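Local coordinates for protein DNA polymerase beta (Leishmania infantum, PDB 4P4P) that catalyses template-directed addition of deoxyribonucleotides to a DNA 3' end as a family X polymerase, and probably serves in base excision repair, at residues 314-319 and 348-353; 148-153 and 267-272; 116-121 and 134-139. All blocks are in the same frame, centred on the assembly; numbering follows the deposited sequence.

Interaction 1 (314-319 and 348-353); sequences GLFKLG and ELEDKR
The backbone N-H of Lys317 bonds to the carbonyl O of Lys352, with Lys317 N 2.8 Å from Lys352 O and the hydrogen nearly in line (166°). The same oxygen also receives a CA-H contact from Phe316. Beside this bond, the Phe316 ring is set between two side chains. Leu349 crosses it at about a right angle and lays its CG over one face, 4.2 Å from the ring centroid, a CH-pi contact offset toward the rim. Leu349 CD1 touches Phe316 CG at 3.8 Å. Arg353 runs alongside the ring in the same direction. Its guanidinium takes Phe316 CE1 over one face, the two planes 60° apart.

Further out, Glu350 holds that guanidinium side-on. Arg353 NE meets Glu350 OE2 at 2.7 Å, and Arg353 NH2 meets Glu350 OE1 at 3.1 Å, both close to the guanidinium plane. The bend at chi3 (-64°) turns the group back to this carboxylate. A water joins Arg353 NH1 to Leu315 N, and Tyr313 O also accepts from NH1. A single beta bridge, Phe316 CA to Arg353 CA 4.4 Å, ties the type I turn Glu350-Arg353 to strand 314-317, which pairs with strand 308-311 in a small thumb hairpin. With its three nitrogens all engaged, the guanidinium has little freedom to rotate, and its charge is probably largely balanced by Glu350.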
loop_
_atom_site.group_PDB
_atom_site.type_symbol
_atom_site.label_atom_id
_atom_site.label_comp_id
_atom_site.label_asym_id
_atom_site.label_seq_id
_atom_site.Cartn_x
_atom_site.Cartn_y
_atom_site.Cartn_z
ATOM N N GLY A 314 12.270 -3.606 -7.115
ATOM C CA GLY A 314 12.922 -4.056 -8.330
ATOM C C GLY A 314 12.882 -5.554 -8.570
ATOM O O GLY A 314 12.212 -6.301 -7.848
ATOM N N LEU A 315 13.591 -5.976 -9.614
ATOM C CA LEU A 315 13.765 -7.389 -9.948
ATOM C C LEU A 315 15.249 -7.668 -9.794
ATOM O O LEU A 315 16.073 -7.021 -10.448
ATOM C CB LEU A 315 13.321 -7.646 -11.393
ATOM C CG LEU A 315 13.562 -9.014 -12.065
ATOM C CD1 LEU A 315 12.883 -10.139 -11.305
ATOM C CD2 LEU A 315 13.052 -8.987 -13.506
ATOM N N PHE A 316 15.604 -8.595 -8.915
ATOM C CA PHE A 316 17.015 -8.792 -8.578
ATOM C C PHE A 316 17.431 -10.227 -8.835
ATOM O O PHE A 316 16.794 -11.161 -8.345
ATOM C CB PHE A 316 17.271 -8.429 -7.114
ATOM C CG PHE A 316 16.757 -7.065 -6.724
ATOM C CD1 PHE A 316 17.563 -5.947 -6.845
ATOM C CD2 PHE A 316 15.470 -6.911 -6.226
ATOM C CE1 PHE A 316 17.095 -4.683 -6.478
ATOM C CE2 PHE A 316 14.990 -5.652 -5.856
ATOM C CZ PHE A 316 15.805 -4.538 -5.984
ATOM N N LYS A 317 18.503 -10.398 -9.598
ATOM C CA LYS A 317 18.964 -11.725 -9.996
ATOM C C LYS A 317 19.918 -12.275 -8.954
ATOM O O LYS A 317 21.055 -11.821 -8.838
ATOM C CB LYS A 317 19.653 -11.667 -11.359
ATOM C CG LYS A 317 19.899 -13.026 -11.997
ATOM C CD LYS A 317 20.465 -12.871 -13.419
ATOM C CE LYS A 317 20.145 -14.090 -14.287
ATOM N NZ LYS A 317 20.790 -15.322 -13.774
ATOM N N LEU A 318 19.449 -13.262 -8.208
ATOM C CA LEU A 318 20.185 -13.790 -7.065
ATOM C C LEU A 318 21.032 -15.022 -7.381
ATOM O O LEU A 318 22.114 -15.181 -6.828
ATOM C CB LEU A 318 19.203 -14.144 -5.953
ATOM C CG LEU A 318 18.850 -13.064 -4.934
ATOM C CD1 LEU A 318 18.786 -11.690 -5.568
ATOM C CD2 LEU A 318 17.534 -13.445 -4.257
ATOM N N GLY A 319 20.537 -15.895 -8.252
ATOM C CA GLY A 319 21.230 -17.139 -8.550
ATOM C C GLY A 319 20.632 -18.337 -7.837
ATOM O O GLY A 319 19.406 -18.480 -7.746
ATOM N N GLU A 348 24.741 -4.426 -2.026
ATOM C CA GLU A 348 24.994 -5.766 -2.524
ATOM C C GLU A 348 23.767 -6.349 -3.207
ATOM O O GLU A 348 23.884 -7.190 -4.090
ATOM C CB GLU A 348 25.501 -6.697 -1.432
ATOM C CG GLU A 348 25.928 -8.041 -2.006
ATOM C CD GLU A 348 26.795 -8.855 -1.069
ATOM O OE1 GLU A 348 27.060 -8.381 0.062
ATOM O OE2 GLU A 348 27.214 -9.966 -1.479
ATOM N N LEU A 349 22.590 -5.898 -2.800
ATOM C CA LEU A 349 21.368 -6.313 -3.474
ATOM C C LEU A 349 21.205 -5.488 -4.750
ATOM O O LEU A 349 20.802 -6.020 -5.778
ATOM C CB LEU A 349 20.158 -6.152 -2.548
ATOM C CG LEU A 349 18.792 -6.559 -3.090
ATOM C CD1 LEU A 349 18.846 -7.965 -3.690
ATOM C CD2 LEU A 349 17.772 -6.475 -1.958
ATOM N N GLU A 350 21.553 -4.203 -4.688
ATOM C CA GLU A 350 21.453 -3.323 -5.865
ATOM C C GLU A 350 22.286 -3.853 -7.034
ATOM O O GLU A 350 21.875 -3.749 -8.196
ATOM C CB GLU A 350 21.871 -1.885 -5.517
ATOM C CG GLU A 350 21.724 -0.854 -6.656
ATOM C CD GLU A 350 20.289 -0.747 -7.179
ATOM O OE1 GLU A 350 19.351 -0.944 -6.392
ATOM O OE2 GLU A 350 20.095 -0.470 -8.380
ATOM N N ASP A 351 23.446 -4.426 -6.720
ATOM C CA ASP A 351 24.332 -5.014 -7.727
ATOM C C ASP A 351 23.633 -6.105 -8.538
ATOM O O ASP A 351 24.032 -6.408 -9.660
ATOM C CB ASP A 351 25.563 -5.630 -7.063
ATOM C CG ASP A 351 26.505 -4.594 -6.497
ATOM O OD1 ASP A 351 26.455 -3.427 -6.945
ATOM O OD2 ASP A 351 27.302 -4.957 -5.603
ATOM N N LYS A 352 22.600 -6.705 -7.955
ATOM C CA LYS A 352 21.877 -7.788 -8.611
ATOM C C LYS A 352 20.705 -7.276 -9.437
ATOM O O LYS A 352 19.973 -8.065 -10.038
ATOM C CB LYS A 352 21.363 -8.781 -7.570
ATOM C CG LYS A 352 22.425 -9.234 -6.548
ATOM C CD LYS A 352 23.218 -10.424 -7.068
ATOM C CE LYS A 352 24.327 -10.837 -6.113
ATOM N NZ LYS A 352 25.275 -9.703 -5.898
ATOM N N ARG A 353 20.506 -5.959 -9.468
ATOM C CA ARG A 353 19.318 -5.426 -10.129
ATOM C C ARG A 353 19.334 -5.649 -11.646
ATOM O O ARG A 353 20.331 -5.381 -12.319
ATOM C CB ARG A 353 19.137 -3.936 -9.839
ATOM C CG ARG A 353 17.934 -3.344 -10.590
ATOM C CD ARG A 353 17.859 -1.820 -10.495
ATOM N NE ARG A 353 17.642 -1.353 -9.134
ATOM C CZ ARG A 353 16.453 -1.284 -8.537
ATOM N NH1 ARG A 353 15.355 -1.670 -9.180
ATOM N NH2 ARG A 353 16.368 -0.834 -7.289
HETATM O O HOH W 1 14.627 -3.703 -11.160
#

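Interaction 2 (148-153 and 267-272); sequences FYDINE and YKARRV. With nucleotides of chain B.
Lys268 NZ and Glu153 OE1 form a salt bridge of 2.8 Å, in which the oxygen uses its anti lone pair. Lys268 reaches it with a chain extended beyond CG, while Glu153 is bent at chi2 (-63°). The two chains cross obliquely, and Lys268 CD packs 3.9 Å from Glu153 CB. Tyr149 crosses the lysine at about a right angle, with its OH near Lys268 CE. Next to Tyr149, Asp150 OD2 receives a weak bond of 3.3 Å from Ala269 N.

A water joins the Asp150 carbonyl to the Arg270 guanidinium: it lies 2.6 Å from Asp150 O and accepts from Arg270 NH1 at 2.8 Å, in the guanidinium plane. One face of that guanidinium rests on Lys268 CB. The main polar partner of Arg270 is elsewhere, in a salt bridge from its NH2 to Glu159 of helix 157-174.

At the other end, Ile151 CG1 packs against Arg271 CG at 4.0 Å. Bends at chi2 and chi3 carry the Arg271 guanidinium past the helix to the DNA. Its NH2 donates to OP1 of DC6 of chain B at 2.8 Å, with 161° at the hydrogen. Asp273 forms a salt bridge with Arg271 NH1. The contact joins short helix 148-151, in the fingers region, to the palm sheet of a family X polymerase, where strand 270-277 runs beside strand 193-203, which carries the magnesium ligands Asp196 and Asp198.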
loop_
_atom_site.group_PDB
_atom_site.type_symbol
_atom_site.label_atom_id
_atom_site.label_comp_id
_atom_site.label_asym_id
_atom_site.label_seq_id
_atom_site.Cartn_x
_atom_site.Cartn_y
_atom_site.Cartn_z
ATOM N N PHE A 148 -15.595 2.958 10.751
ATOM C CA PHE A 148 -16.045 1.627 10.343
ATOM C C PHE A 148 -17.046 1.634 9.181
ATOM O O PHE A 148 -16.896 0.869 8.230
ATOM C CB PHE A 148 -16.622 0.842 11.529
ATOM C CG PHE A 148 -17.042 -0.558 11.165
ATOM C CD1 PHE A 148 -16.100 -1.552 11.001
ATOM C CD2 PHE A 148 -18.375 -0.863 10.959
ATOM C CE1 PHE A 148 -16.479 -2.833 10.647
ATOM C CE2 PHE A 148 -18.767 -2.141 10.619
ATOM C CZ PHE A 148 -17.816 -3.131 10.455
ATOM N N TYR A 149 -18.073 2.476 9.261
ATOM C CA TYR A 149 -19.064 2.558 8.181
ATOM C C TYR A 149 -18.417 2.977 6.850
ATOM O O TYR A 149 -18.537 2.276 5.848
ATOM C CB TYR A 149 -20.238 3.492 8.553
ATOM C CG TYR A 149 -21.061 3.963 7.359
ATOM C CD1 TYR A 149 -22.062 3.164 6.810
ATOM C CD2 TYR A 149 -20.819 5.195 6.776
ATOM C CE1 TYR A 149 -22.802 3.589 5.716
ATOM C CE2 TYR A 149 -21.551 5.634 5.691
ATOM C CZ TYR A 149 -22.537 4.831 5.161
ATOM O OH TYR A 149 -23.250 5.284 4.070
ATOM N N ASP A 150 -17.727 4.113 6.848
ATOM C CA ASP A 150 -17.064 4.610 5.643
ATOM C C ASP A 150 -16.140 3.584 4.996
ATOM O O ASP A 150 -16.186 3.361 3.786
ATOM C CB ASP A 150 -16.219 5.835 5.970
ATOM C CG ASP A 150 -17.030 6.964 6.544
ATOM O OD1 ASP A 150 -17.246 6.962 7.775
ATOM O OD2 ASP A 150 -17.433 7.854 5.767
ATOM N N ILE A 151 -15.286 2.981 5.815
ATOM C CA ILE A 151 -14.273 2.058 5.331
ATOM C C ILE A 151 -14.902 0.923 4.547
ATOM O O ILE A 151 -14.335 0.436 3.565
ATOM C CB ILE A 151 -13.437 1.508 6.492
ATOM C CG1 ILE A 151 -12.532 2.626 7.031
ATOM C CG2 ILE A 151 -12.609 0.293 6.029
ATOM C CD1 ILE A 151 -11.913 2.339 8.386
ATOM N N ASN A 152 -16.097 0.524 4.970
ATOM C CA ASN A 152 -16.769 -0.602 4.351
ATOM C C ASN A 152 -17.767 -0.204 3.263
ATOM O O ASN A 152 -18.469 -1.051 2.745
ATOM C CB ASN A 152 -17.371 -1.516 5.422
ATOM C CG ASN A 152 -16.288 -2.191 6.267
ATOM O OD1 ASN A 152 -15.771 -3.269 5.927
ATOM N ND2 ASN A 152 -15.969 -1.574 7.394
ATOM N N GLU A 153 -17.802 1.084 2.909
ATOM C CA GLU A 153 -18.525 1.538 1.720
ATOM C C GLU A 153 -17.583 1.461 0.524
ATOM O O GLU A 153 -16.535 2.113 0.509
ATOM C CB GLU A 153 -18.993 2.996 1.883
ATOM C CG GLU A 153 -20.092 3.195 2.907
ATOM C CD GLU A 153 -21.346 2.465 2.512
ATOM O OE1 GLU A 153 -22.039 2.943 1.587
ATOM O OE2 GLU A 153 -21.621 1.404 3.109
ATOM N N TYR A 267 -19.074 13.896 0.038
ATOM C CA TYR A 267 -18.506 12.586 -0.254
ATOM C C TYR A 267 -18.229 11.776 1.008
ATOM O O TYR A 267 -18.025 12.334 2.089
ATOM C CB TYR A 267 -17.231 12.726 -1.088
ATOM C CG TYR A 267 -17.504 13.180 -2.502
ATOM C CD1 TYR A 267 -17.775 12.260 -3.503
ATOM C CD2 TYR A 267 -17.512 14.538 -2.830
ATOM C CE1 TYR A 267 -18.040 12.673 -4.801
ATOM C CE2 TYR A 267 -17.767 14.964 -4.129
ATOM C CZ TYR A 267 -18.033 14.027 -5.105
ATOM O OH TYR A 267 -18.292 14.439 -6.389
ATOM N N LYS A 268 -18.238 10.453 0.873
ATOM C CA LYS A 268 -17.783 9.593 1.962
ATOM C C LYS A 268 -16.265 9.693 2.138
ATOM O O LYS A 268 -15.541 10.006 1.192
ATOM C CB LYS A 268 -18.186 8.143 1.690
ATOM C CG LYS A 268 -19.682 7.918 1.780
ATOM C CD LYS A 268 -20.091 6.621 1.120
ATOM C CE LYS A 268 -21.583 6.612 0.808
ATOM N NZ LYS A 268 -21.972 5.349 0.130
ATOM N N ALA A 269 -15.789 9.452 3.351
ATOM C CA ALA A 269 -14.357 9.315 3.575
ATOM C C ALA A 269 -13.920 7.953 3.069
ATOM O O ALA A 269 -14.643 6.966 3.217
ATOM C CB ALA A 269 -14.023 9.460 5.038
ATOM N N ARG A 270 -12.723 7.903 2.500
ATOM C CA ARG A 270 -12.227 6.701 1.848
ATOM C C ARG A 270 -10.860 6.341 2.391
ATOM O O ARG A 270 -10.069 7.218 2.745
ATOM C CB ARG A 270 -12.112 6.948 0.344
ATOM C CG ARG A 270 -13.385 7.515 -0.296
ATOM C CD ARG A 270 -14.548 6.593 -0.053
ATOM N NE ARG A 270 -15.601 6.753 -1.042
ATOM C CZ ARG A 270 -16.649 5.945 -1.132
ATOM N NH1 ARG A 270 -16.773 4.931 -0.282
ATOM N NH2 ARG A 270 -17.571 6.149 -2.068
ATOM N N ARG A 271 -10.571 5.052 2.461
ATOM C CA ARG A 271 -9.212 4.632 2.761
ATOM C C ARG A 271 -8.283 5.106 1.639
ATOM O O ARG A 271 -8.539 4.855 0.463
ATOM C CB ARG A 271 -9.140 3.121 2.938
ATOM C CG ARG A 271 -9.621 2.656 4.313
ATOM C CD ARG A 271 -8.521 2.851 5.367
ATOM N NE ARG A 271 -7.433 1.902 5.171
ATOM C CZ ARG A 271 -6.262 2.205 4.616
ATOM N NH1 ARG A 271 -6.021 3.447 4.218
ATOM N NH2 ARG A 271 -5.325 1.270 4.471
ATOM N N VAL A 272 -7.233 5.829 2.018
ATOM C CA VAL A 272 -6.206 6.274 1.086
ATOM C C VAL A 272 -4.826 5.762 1.519
ATOM O O VAL A 272 -4.400 5.971 2.647
ATOM C CB VAL A 272 -6.170 7.817 0.966
ATOM C CG1 VAL A 272 -5.061 8.247 0.017
ATOM C CG2 VAL A 272 -7.529 8.352 0.475
ATOM P P DC B 6 -5.416 -2.599 5.146
ATOM O OP1 DC B 6 -6.193 -1.368 4.892
ATOM O OP2 DC B 6 -6.101 -3.900 5.276
ATOM O "O5'" DC B 6 -4.303 -2.790 4.003
ATOM C "C5'" DC B 6 -3.667 -1.650 3.416
ATOM C "C4'" DC B 6 -2.730 -2.081 2.307
ATOM O "O4'" DC B 6 -1.600 -2.757 2.904
ATOM C "C3'" DC B 6 -3.274 -3.154 1.365
ATOM O "O3'" DC B 6 -4.323 -2.668 0.536
ATOM C "C2'" DC B 6 -1.997 -3.611 0.694
ATOM C "C1'" DC B 6 -1.123 -3.694 1.951
ATOM N N1 DC B 6 -1.001 -5.038 2.589
ATOM C C2 DC B 6 0.108 -5.781 2.199
ATOM O O2 DC B 6 0.869 -5.288 1.356
ATOM N N3 DC B 6 0.313 -7.001 2.738
ATOM C C4 DC B 6 -0.533 -7.497 3.633
ATOM N N4 DC B 6 -0.244 -8.723 4.099
ATOM C C5 DC B 6 -1.687 -6.760 4.057
ATOM C C6 DC B 6 -1.876 -5.537 3.514
HETATM O O HOH W 2 -14.914 3.998 1.551
#

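Interaction 3 (116-121 and 134-139); sequences FDREGI and IPSLTD
Ile121 and Ile134 meet end to end through their CD1 methyls, Ile121 CD1 lying 3.7 Å from Ile134 CD1. Both side chains have CG1 anti to the carbonyl carbon, with chi1 of -68° in Ile121 and -58° in Ile134. Both then run on extended through chi2, which brings each CD1 forward to the meeting point.

Glu119 comes to Ile134 in another way. It runs antiparallel alongside Ile134, so the contact is not end-on. Its CG lies near Ile134 CD1. Further along, Glu119 OE1 is 3.9 Å from Ile134 CG1, and Glu119 OE2 is 3.9 Å from Ile134 CG2. The carboxylate thus rests against the branched part of the isoleucine. A bend at chi2 (-71°) folds the glutamate into this course.

These residues belong to the helical fingers domain. Helix 109-119 ends at Glu119, and Gly120 leaves it with positive phi. Ile121 then turns inward, where Leu101 of helix 94-101 and Leu127 of helix 124-130 also touch it. Ile134 begins a type I turn that runs to Leu137, just ahead of helix 139-146. Its carbonyl O accepts a hydrogen bond from Arg142 of that helix.

On the more exposed side, Arg118 approaches the turn with its guanidinium. Its NH2 forms a salt bridge of 2.6 Å with Glu119 OE2, which ties the two neighbouring side chains together. The edge of the guanidinium faces Ile134 CG2, 4.2 Å from Arg118 NH2. Ser136 OG stands oblique to the same group, 3.3 Å from Arg118 NH2. Beyond the turn, Thr138 occupies the N-cap position of helix 139-146 and packs on a sugar of the bound DNA.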
loop_
_atom_site.group_PDB
_atom_site.type_symbol
_atom_site.label_atom_id
_atom_site.label_comp_id
_atom_site.label_asym_id
_atom_site.label_seq_id
_atom_site.Cartn_x
_atom_site.Cartn_y
_atom_site.Cartn_z
ATOM N N PHE A 116 -12.348 -10.231 23.431
ATOM C CA PHE A 116 -13.177 -11.315 23.916
ATOM C C PHE A 116 -12.866 -11.614 25.392
ATOM O O PHE A 116 -13.731 -11.456 26.260
ATOM C CB PHE A 116 -12.963 -12.552 23.051
ATOM C CG PHE A 116 -13.937 -13.656 23.327
ATOM C CD1 PHE A 116 -13.672 -14.607 24.303
ATOM C CD2 PHE A 116 -15.124 -13.745 22.614
ATOM C CE1 PHE A 116 -14.573 -15.624 24.561
ATOM C CE2 PHE A 116 -16.030 -14.757 22.868
ATOM C CZ PHE A 116 -15.755 -15.700 23.842
ATOM N N ASP A 117 -11.625 -12.005 25.678
ATOM C CA ASP A 117 -11.226 -12.395 27.038
ATOM C C ASP A 117 -11.367 -11.288 28.085
ATOM O O ASP A 117 -12.088 -11.444 29.074
ATOM C CB ASP A 117 -9.793 -12.931 27.038
ATOM C CG ASP A 117 -9.655 -14.197 26.226
ATOM O OD1 ASP A 117 -10.642 -14.960 26.171
ATOM O OD2 ASP A 117 -8.576 -14.430 25.640
ATOM N N ARG A 118 -10.670 -10.178 27.873
ATOM C CA ARG A 118 -10.646 -9.097 28.850
ATOM C C ARG A 118 -11.956 -8.314 28.895
ATOM O O ARG A 118 -12.407 -7.900 29.964
ATOM C CB ARG A 118 -9.496 -8.131 28.554
ATOM C CG ARG A 118 -8.110 -8.755 28.594
ATOM C CD ARG A 118 -7.086 -7.870 27.884
ATOM N NE ARG A 118 -7.339 -6.443 28.096
ATOM C CZ ARG A 118 -7.949 -5.648 27.218
ATOM N NH1 ARG A 118 -8.371 -6.133 26.058
ATOM N NH2 ARG A 118 -8.136 -4.364 27.499
ATOM N N GLU A 119 -12.568 -8.104 27.738
ATOM C CA GLU A 119 -13.685 -7.173 27.673
ATOM C C GLU A 119 -15.033 -7.870 27.481
ATOM O O GLU A 119 -16.088 -7.259 27.683
ATOM C CB GLU A 119 -13.431 -6.139 26.573
ATOM C CG GLU A 119 -12.030 -5.532 26.622
ATOM C CD GLU A 119 -11.831 -4.602 27.809
ATOM O OE1 GLU A 119 -12.844 -4.148 28.381
ATOM O OE2 GLU A 119 -10.664 -4.321 28.170
ATOM N N GLY A 120 -14.999 -9.146 27.102
ATOM C CA GLY A 120 -16.221 -9.910 26.910
ATOM C C GLY A 120 -16.992 -9.432 25.693
ATOM O O GLY A 120 -18.223 -9.438 25.673
ATOM N N ILE A 121 -16.259 -9.020 24.668
ATOM C CA ILE A 121 -16.867 -8.512 23.444
ATOM C C ILE A 121 -16.937 -9.585 22.373
ATOM O O ILE A 121 -15.923 -10.195 22.039
ATOM C CB ILE A 121 -16.107 -7.278 22.929
ATOM C CG1 ILE A 121 -16.323 -6.118 23.907
ATOM C CG2 ILE A 121 -16.550 -6.914 21.507
ATOM C CD1 ILE A 121 -15.515 -4.888 23.587
ATOM N N ILE A 134 -12.633 1.644 26.511
ATOM C CA ILE A 134 -11.511 0.713 26.594
ATOM C C ILE A 134 -10.229 1.504 26.316
ATOM O O ILE A 134 -9.848 1.696 25.163
ATOM C CB ILE A 134 -11.648 -0.425 25.567
ATOM C CG1 ILE A 134 -12.959 -1.187 25.777
ATOM C CG2 ILE A 134 -10.472 -1.374 25.645
ATOM C CD1 ILE A 134 -13.272 -2.179 24.668
ATOM N N PRO A 135 -9.571 1.986 27.379
ATOM C CA PRO A 135 -8.414 2.887 27.282
ATOM C C PRO A 135 -7.204 2.314 26.535
ATOM O O PRO A 135 -6.376 3.092 26.064
ATOM C CB PRO A 135 -8.059 3.153 28.751
ATOM C CG PRO A 135 -9.343 2.963 29.478
ATOM C CD PRO A 135 -10.019 1.818 28.772
ATOM N N SER A 136 -7.121 0.992 26.411
ATOM C CA SER A 136 -5.965 0.332 25.809
ATOM C C SER A 136 -5.972 0.236 24.270
ATOM O O SER A 136 -5.052 -0.341 23.682
ATOM C CB SER A 136 -5.848 -1.085 26.360
ATOM O OG SER A 136 -6.838 -1.923 25.785
ATOM N N LEU A 137 -7.003 0.757 23.614
ATOM C CA LEU A 137 -7.052 0.665 22.157
ATOM C C LEU A 137 -6.034 1.639 21.559
ATOM O O LEU A 137 -5.807 2.716 22.102
ATOM C CB LEU A 137 -8.457 0.976 21.630
ATOM C CG LEU A 137 -9.642 0.140 22.117
ATOM C CD1 LEU A 137 -10.912 0.587 21.409
ATOM C CD2 LEU A 137 -9.390 -1.333 21.890
ATOM N N THR A 138 -5.418 1.275 20.440
ATOM C CA THR A 138 -4.452 2.183 19.837
ATOM C C THR A 138 -5.209 3.304 19.147
ATOM O O THR A 138 -6.416 3.186 18.910
ATOM C CB THR A 138 -3.516 1.468 18.843
ATOM O OG1 THR A 138 -4.289 0.821 17.836
ATOM C CG2 THR A 138 -2.699 0.414 19.559
ATOM N N ASP A 139 -4.517 4.403 18.859
ATOM C CA ASP A 139 -5.101 5.453 18.038
ATOM C C ASP A 139 -5.552 4.895 16.679
ATOM O O ASP A 139 -6.606 5.278 16.179
ATOM C CB ASP A 139 -4.122 6.612 17.831
ATOM C CG ASP A 139 -3.774 7.335 19.131
ATOM O OD1 ASP A 139 -4.503 7.174 20.132
ATOM O OD2 ASP A 139 -2.764 8.073 19.151
#

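Along the chain the order is interaction 3, interaction 2, interaction 1, and none touches another. Interaction 2 is the one beside the catalytic centre: the side chain of Arg271 comes about 4 Å from that of the magnesium ligand Asp196 and about 8 Å from that of Asp198. Interaction 3 lies in the fingers, about 23 Å from interaction 2 between centres, with nearest atoms about 10 Å apart. Interaction 1 lies in the thumb, across the chain's centre from both, about 39 Å from interaction 2 and about 44 Å from interaction 3 between centres. Its nearest atom is about 6 Å from the DNA. Interaction 3 comes within about 4 Å of the DNA, and interaction 2 bonds to it.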